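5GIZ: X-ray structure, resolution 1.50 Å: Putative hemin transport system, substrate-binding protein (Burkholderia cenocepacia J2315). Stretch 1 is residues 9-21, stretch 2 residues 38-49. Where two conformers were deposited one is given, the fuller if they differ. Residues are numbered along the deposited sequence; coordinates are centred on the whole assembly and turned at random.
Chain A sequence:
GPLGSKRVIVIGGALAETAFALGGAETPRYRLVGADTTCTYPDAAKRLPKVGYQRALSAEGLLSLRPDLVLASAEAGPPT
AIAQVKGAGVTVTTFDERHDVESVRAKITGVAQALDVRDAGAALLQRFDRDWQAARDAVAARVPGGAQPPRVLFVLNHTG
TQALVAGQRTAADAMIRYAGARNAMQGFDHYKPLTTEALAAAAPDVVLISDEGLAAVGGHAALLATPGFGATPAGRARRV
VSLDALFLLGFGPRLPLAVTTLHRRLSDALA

Stretch 1 9-21: IVIGGALAETAFA
Stretch 2, residues 38-49: TCTYPDAAKRLP

Stretch 1 leaves a β-strand (Ile-9 to Ile-11, phi/psi near -118/130), turns at Gly-12, the N-cap residue, and runs on as a helix from Gly-13 through Ala-21. Stretch 2 is a loop from Thr-38 to Pro-42, at the N-cap position of a short helix beginning at Asp-43. Residues 39 to 41 run alongside the start of the helix in the same sense, with Gly-13 CA 4.0 Å from Cys-39 CA and Glu-17 CA 6.2 Å from Tyr-41 CA; the chain of stretch 2 then changes direction into its own helix. Together they bury 488 Å², most heavily at Phe-20, Cys-39 and Glu-17.

Phe-20 dominates the far end of the contact. Its CA-to-CB bond points toward stretch 2, and chi1 of -77° (m) with chi2 of -67° sets the ring among the residues of the second helix. Ala-44 CB lies over one face, 3.8 Å from the ring centroid and 26° off the normal, a CH-pi contact in which Phe-20 CE1 comes within 3.5 Å of Ala-44 CB. At the ring edge, Phe-20 CZ is 4.0 Å from Leu-48 CD1; Leu-48 adopts chi1 m, chi2 t. Phe-20 CE2 approaches Ala-45 CA at 3.6 Å and Ala-45 CB at 3.7 Å, while Phe-20 CB packs 3.9 Å from Pro-42 CD. Pro-42 follows a cis peptide bond, has phi/psi of -77/-162 and a C-gamma endo ring, and accepts backbone hydrogen bonds at its O from Ala-45 N (2.9 Å) and Lys-46 N (3.3 Å).

Cys-39 fills the near end, where the first helix starts. With phi/psi of -92/86 and chi1 of -60° (m), its sulfur reaches the turn between strand and helix: Cys-39 SG lies 3.5 Å from Ala-16 CB, 3.6 Å from Gly-12 O, 3.7 Å from Gly-13 N and 3.9 Å from Val-10 O. Ala-16 presents a small methyl toward stretch 2, which also comes 4.5 Å from Ala-45 CB. Beside the sulfur, Gly-13 N donates a weak hydrogen bond to Thr-38 OG1 (3.1 Å, 128° at the hydrogen), with Thr-38 chi1 at 66° (p). The approach depends on glycine, because an ideal CB on Gly-13 would clash with Thr-38 O at 2.8 Å. Gly-12 has phi/psi of 116/116, angles at which a CB would be jammed against the carbonyl O of Ile-11.

Between these ends, Glu-17 packs against Tyr-41. Its CA-to-CB bond points sideways, but chi1 -70° (m), chi2 -165° (t) and chi3 40° bring its end nearer stretch 2. Glu-17 CG sits 3.4 Å from Tyr-41 O, and Glu-17 CD is 3.8 Å from Tyr-41 CD1 in an oblique approach to the ring (chi1 -164°, t; chi2 -89°). The carboxylate oxygens are hydrogen-bonded elsewhere in the structure. A water bridges the backbones, donating to Gly-13 O at 3.0 Å and to Tyr-41 O at 2.7 Å, and so links the first turn of the helix to the segment beside it.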

# COMPACT_ATOMS: atom_id res chain seq x y z
N ILE A 9 9.66 -15.29 7.62
CA ILE A 9 8.44 -14.57 7.94
C ILE A 9 8.52 -13.16 7.36
O ILE A 9 9.56 -12.53 7.40
CB ILE A 9 8.17 -14.59 9.45
CG1 ILE A 9 7.86 -16.04 9.88
CG2 ILE A 9 7.08 -13.57 9.85
CD1 ILE A 9 7.71 -16.21 11.37
N VAL A 10 7.40 -12.68 6.83
CA VAL A 10 7.39 -11.37 6.18
C VAL A 10 6.30 -10.52 6.83
O VAL A 10 5.18 -10.98 7.00
CB VAL A 10 7.18 -11.51 4.66
CG1 VAL A 10 7.25 -10.14 3.98
CG2 VAL A 10 8.19 -12.48 4.06
N ILE A 11 6.66 -9.30 7.16
CA ILE A 11 5.76 -8.33 7.78
C ILE A 11 5.61 -7.19 6.83
O ILE A 11 6.57 -6.47 6.63
CB ILE A 11 6.24 -7.85 9.17
CG1 ILE A 11 6.66 -9.00 10.11
CG2 ILE A 11 5.16 -6.94 9.72
CD1 ILE A 11 5.64 -10.03 10.36
N GLY A 12 4.40 -6.97 6.32
CA GLY A 12 4.11 -5.92 5.40
C GLY A 12 3.69 -6.48 4.06
O GLY A 12 4.44 -7.15 3.37
N GLY A 13 2.45 -6.20 3.68
CA GLY A 13 1.90 -6.77 2.48
C GLY A 13 2.72 -6.63 1.21
O GLY A 13 2.86 -7.56 0.42
N ALA A 14 3.31 -5.47 1.01
CA ALA A 14 4.13 -5.28 -0.16
C ALA A 14 5.39 -6.08 -0.13
O ALA A 14 5.92 -6.40 -1.18
CB ALA A 14 4.46 -3.80 -0.35
N LEU A 15 5.99 -6.30 1.06
CA LEU A 15 7.13 -7.15 1.19
C LEU A 15 6.81 -8.58 0.85
O LEU A 15 7.59 -9.29 0.20
CB LEU A 15 7.78 -7.04 2.60
CG LEU A 15 8.50 -5.76 2.91
CD1 LEU A 15 9.19 -5.95 4.26
CD2 LEU A 15 9.54 -5.39 1.87
N ALA A 16 5.62 -9.06 1.28
CA ALA A 16 5.23 -10.38 0.93
C ALA A 16 5.01 -10.50 -0.58
O ALA A 16 5.42 -11.49 -1.19
CB ALA A 16 3.97 -10.81 1.68
N GLU A 17 4.37 -9.50 -1.18
CA GLU A 17 4.22 -9.49 -2.62
C GLU A 17 5.57 -9.56 -3.31
O GLU A 17 5.71 -10.28 -4.32
CB GLU A 17 3.49 -8.25 -3.09
CG GLU A 17 2.00 -8.22 -2.73
CD GLU A 17 1.22 -7.19 -3.49
OE1 GLU A 17 1.47 -7.00 -4.70
OE2 GLU A 17 0.34 -6.52 -2.92
N THR A 18 6.53 -8.79 -2.80
CA THR A 18 7.85 -8.80 -3.41
C THR A 18 8.48 -10.18 -3.33
O THR A 18 8.95 -10.73 -4.33
CB THR A 18 8.70 -7.75 -2.70
OG1 THR A 18 8.13 -6.43 -2.84
CG2 THR A 18 10.14 -7.71 -3.25
N ALA A 19 8.43 -10.77 -2.14
CA ALA A 19 8.97 -12.10 -2.00
C ALA A 19 8.33 -13.09 -2.93
O ALA A 19 9.01 -13.87 -3.62
CB ALA A 19 8.87 -12.58 -0.58
N PHE A 20 7.00 -13.11 -2.99
CA PHE A 20 6.36 -14.08 -3.84
C PHE A 20 6.67 -13.80 -5.30
O PHE A 20 6.78 -14.75 -6.05
CB PHE A 20 4.85 -14.21 -3.56
CG PHE A 20 4.53 -15.02 -2.32
CD1 PHE A 20 4.79 -16.35 -2.26
CD2 PHE A 20 4.06 -14.40 -1.21
CE1 PHE A 20 4.53 -17.08 -1.09
CE2 PHE A 20 3.74 -15.11 -0.07
CZ PHE A 20 4.04 -16.43 0.01
N ALA A 21 6.84 -12.53 -5.69
CA ALA A 21 7.08 -12.14 -7.08
C ALA A 21 8.46 -12.60 -7.60
O ALA A 21 8.68 -12.68 -8.79
CB ALA A 21 6.94 -10.63 -7.24
N THR A 38 -1.71 -8.09 7.09
CA THR A 38 -1.79 -7.29 5.86
C THR A 38 -1.35 -8.03 4.62
O THR A 38 -1.53 -7.55 3.49
CB THR A 38 -1.01 -5.95 5.93
OG1 THR A 38 0.40 -6.17 6.04
CG2 THR A 38 -1.47 -5.10 7.05
N CYS A 39 -0.79 -9.24 4.78
CA CYS A 39 -0.27 -9.97 3.64
C CYS A 39 -1.32 -10.87 3.07
O CYS A 39 -1.39 -12.07 3.36
CB CYS A 39 0.99 -10.77 4.02
SG CYS A 39 2.36 -9.77 4.62
N THR A 40 -2.13 -10.29 2.18
CA THR A 40 -3.27 -10.95 1.59
C THR A 40 -3.15 -11.23 0.11
O THR A 40 -4.05 -11.77 -0.46
CB THR A 40 -4.53 -10.15 1.79
OG1 THR A 40 -4.36 -8.91 1.11
CG2 THR A 40 -4.76 -9.89 3.25
N TYR A 41 -2.04 -10.85 -0.52
CA TYR A 41 -1.80 -11.01 -1.95
C TYR A 41 -0.40 -11.54 -2.20
O TYR A 41 0.55 -11.07 -1.61
CB TYR A 41 -1.97 -9.65 -2.68
CG TYR A 41 -2.11 -9.86 -4.15
CD1 TYR A 41 -1.00 -9.89 -4.98
CD2 TYR A 41 -3.33 -10.08 -4.72
CE1 TYR A 41 -1.09 -10.12 -6.34
CE2 TYR A 41 -3.44 -10.35 -6.07
CZ TYR A 41 -2.31 -10.41 -6.86
OH TYR A 41 -2.39 -10.64 -8.21
N PRO A 42 -0.20 -12.47 -3.14
CA PRO A 42 -1.20 -13.21 -3.91
C PRO A 42 -1.84 -14.31 -3.05
O PRO A 42 -1.77 -14.27 -1.82
CB PRO A 42 -0.38 -13.76 -5.05
CG PRO A 42 0.99 -14.00 -4.44
CD PRO A 42 1.18 -12.98 -3.37
N ASP A 43 -2.48 -15.29 -3.67
CA ASP A 43 -3.15 -16.35 -2.86
C ASP A 43 -2.20 -17.09 -1.92
O ASP A 43 -2.55 -17.42 -0.80
CB ASP A 43 -3.81 -17.40 -3.76
CG ASP A 43 -5.05 -16.89 -4.45
OD1 ASP A 43 -5.62 -15.85 -4.03
OD2 ASP A 43 -5.48 -17.54 -5.45
N ALA A 44 -0.93 -17.23 -2.32
CA ALA A 44 0.06 -17.86 -1.46
C ALA A 44 0.32 -17.10 -0.17
O ALA A 44 0.70 -17.69 0.86
CB ALA A 44 1.40 -18.01 -2.23
N ALA A 45 0.16 -15.77 -0.20
CA ALA A 45 0.35 -14.96 0.99
C ALA A 45 -0.82 -15.11 1.93
O ALA A 45 -0.68 -15.21 3.17
CB ALA A 45 0.51 -13.46 0.61
N LYS A 46 -2.01 -15.05 1.34
CA LYS A 46 -3.24 -15.19 2.09
C LYS A 46 -3.29 -16.48 2.93
O LYS A 46 -3.71 -16.42 4.09
CB LYS A 46 -4.47 -15.05 1.16
CG LYS A 46 -5.77 -14.96 1.94
CD LYS A 46 -6.99 -14.79 1.02
CE LYS A 46 -6.99 -13.45 0.29
NZ LYS A 46 -6.65 -13.64 -1.14
N ARG A 47 -2.78 -17.58 2.36
CA ARG A 47 -2.56 -18.89 2.99
C ARG A 47 -1.60 -18.96 4.21
O ARG A 47 -1.67 -19.90 4.99
CB ARG A 47 -1.91 -19.88 1.98
CG ARG A 47 -2.87 -20.40 0.92
CD ARG A 47 -2.39 -21.72 0.35
NE ARG A 47 -1.24 -21.64 -0.55
CZ ARG A 47 -1.29 -21.26 -1.83
NH1 ARG A 47 -2.41 -20.86 -2.41
NH2 ARG A 47 -0.17 -21.26 -2.54
N LEU A 48 -0.64 -18.07 4.31
CA LEU A 48 0.38 -18.15 5.36
C LEU A 48 -0.30 -17.93 6.71
O LEU A 48 -1.11 -16.99 6.84
CB LEU A 48 1.38 -17.03 5.18
CG LEU A 48 2.25 -17.09 3.94
CD1 LEU A 48 3.03 -15.78 3.87
CD2 LEU A 48 3.18 -18.31 3.95
N PRO A 49 0.05 -18.73 7.74
CA PRO A 49 -0.39 -18.40 9.10
C PRO A 49 0.02 -16.97 9.47
O PRO A 49 1.13 -16.51 9.10
CB PRO A 49 0.31 -19.43 9.97
CG PRO A 49 0.60 -20.57 9.05
CD PRO A 49 0.83 -19.97 7.69
O HOH W 1 0.70 -9.58 0.61